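Local coordinates for protein probable transcriptional regulator (Pseudomonas aeruginosa, PDB 2HR3) that probably binds DNA as a transcriptional regulator of the MarR family, through a winged helix-turn-helix domain, at residues V39-I44 with V94-E99. Sequence-based numbering, arbitrary orientation.
Sequences VVLGAI and VSLSSE
In the winged helix-turn-helix domain of MarR-type regulators, the second strand of the wing packs on a helix of the domain core, and here Ile44 and Leu41 of helix 32-46 receive Val94 and Leu96 of strand 93-96. The two short segments run nearly perpendicular, at 97°, with their axes 8.6 Å apart at closest approach; Leu41 and Ile44, three residues apart on the helix, face Val94 and Leu96, two apart on the strand. Ile44 serves both strand residues by dividing its branches. Its CG2, anti to the backbone N (chi1 -73° for CG1), lies 3.5 Å from Leu96 CD2, while the longer arm carries Ile44 CD1 to 3.9 Å from Val94 CG2, the two side chains crossing at about a right angle. Leu96 leans in chiefly through that same CD2 methyl. Leu41 CD1 lies 3.9 Å from Leu96 CD2, and the methyl also rests 3.8 Å from Leu41 O, touching the helix backbone itself. Between Val94 and Leu96, Ser95 points its CB away from the helix, and its OG is hydrogen-bonded to Gly49 O. The apolar layer extends to Ile80 of the partner strand, which touches both Leu41 and Ile44, and to Leu56 of helix 53-59, which touches Ile44 and Val94. The four main side chains are buried and meet through apolar carbons, mostly methyls, so shape and exclusion of water, rather than directed bonds, probably set how the wing's base sits on the helical core.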
# COMPACT_ATOMS: atom_id res chain seq x y z
N VAL A 39 -6.01 3.25 -7.99
CA VAL A 39 -6.14 2.07 -7.12
C VAL A 39 -7.17 1.09 -7.68
O VAL A 39 -6.84 -0.05 -7.91
CB VAL A 39 -6.61 2.50 -5.68
CG1 VAL A 39 -7.06 1.35 -4.87
CG2 VAL A 39 -5.52 3.28 -4.95
N VAL A 40 -8.40 1.56 -7.96
CA VAL A 40 -9.41 0.68 -8.53
C VAL A 40 -8.89 0.05 -9.84
O VAL A 40 -8.94 -1.18 -10.03
CB VAL A 40 -10.79 1.44 -8.71
CG1 VAL A 40 -11.81 0.59 -9.47
CG2 VAL A 40 -11.32 1.83 -7.34
N LEU A 41 -8.37 0.88 -10.72
CA LEU A 41 -7.80 0.45 -12.02
C LEU A 41 -6.70 -0.57 -11.91
O LEU A 41 -6.59 -1.54 -12.71
CB LEU A 41 -7.20 1.66 -12.74
CG LEU A 41 -7.74 2.28 -14.04
CD1 LEU A 41 -9.23 2.19 -14.20
CD2 LEU A 41 -7.22 3.67 -14.15
N GLY A 42 -5.83 -0.34 -10.94
CA GLY A 42 -4.70 -1.19 -10.81
C GLY A 42 -5.12 -2.51 -10.27
O GLY A 42 -4.57 -3.50 -10.66
N ALA A 43 -6.04 -2.49 -9.31
CA ALA A 43 -6.71 -3.64 -8.82
C ALA A 43 -7.36 -4.51 -9.89
O ALA A 43 -7.19 -5.73 -9.88
CB ALA A 43 -7.70 -3.22 -7.79
N ILE A 44 -8.07 -3.92 -10.84
CA ILE A 44 -8.70 -4.70 -11.92
C ILE A 44 -7.67 -5.40 -12.82
O ILE A 44 -7.91 -6.49 -13.35
CB ILE A 44 -9.52 -3.74 -12.83
CG1 ILE A 44 -10.80 -3.30 -12.12
CG2 ILE A 44 -9.80 -4.34 -14.15
CD1 ILE A 44 -11.45 -2.07 -12.67
N VAL A 94 -16.18 -5.97 -14.82
CA VAL A 94 -15.55 -4.76 -15.29
C VAL A 94 -14.15 -5.08 -15.79
O VAL A 94 -13.49 -5.95 -15.26
CB VAL A 94 -15.52 -3.58 -14.22
CG1 VAL A 94 -17.01 -3.16 -13.90
CG2 VAL A 94 -14.81 -3.98 -12.97
N SER A 95 -13.79 -4.36 -16.83
CA SER A 95 -12.54 -4.42 -17.52
C SER A 95 -11.94 -3.04 -17.78
O SER A 95 -12.61 -2.02 -17.82
CB SER A 95 -12.76 -5.05 -18.87
OG SER A 95 -12.53 -6.42 -18.73
N LEU A 96 -10.63 -3.03 -17.97
CA LEU A 96 -9.99 -1.84 -18.42
C LEU A 96 -10.39 -1.65 -19.87
O LEU A 96 -10.41 -2.61 -20.66
CB LEU A 96 -8.49 -1.96 -18.28
CG LEU A 96 -7.91 -2.01 -16.87
CD1 LEU A 96 -6.62 -1.29 -16.91
CD2 LEU A 96 -8.75 -1.39 -15.79
N SER A 97 -10.76 -0.41 -20.20
CA SER A 97 -10.80 0.04 -21.59
C SER A 97 -9.33 0.31 -21.96
O SER A 97 -8.48 0.42 -21.07
CB SER A 97 -11.65 1.31 -21.74
OG SER A 97 -11.00 2.46 -21.26
N SER A 98 -9.01 0.40 -23.24
CA SER A 98 -7.60 0.73 -23.60
C SER A 98 -7.10 2.17 -23.18
O SER A 98 -5.84 2.39 -23.01
CB SER A 98 -7.29 0.42 -25.07
OG SER A 98 -5.86 0.24 -25.17
N GLU A 99 -8.04 3.10 -23.01
CA GLU A 99 -7.78 4.35 -22.29
C GLU A 99 -7.38 4.05 -20.83
O GLU A 99 -6.52 4.70 -20.29
CB GLU A 99 -8.99 5.27 -22.28
CG GLU A 99 -8.67 6.79 -22.36
CD GLU A 99 -9.74 7.66 -21.66
OE1 GLU A 99 -10.89 7.80 -22.17
OE2 GLU A 99 -9.42 8.21 -20.58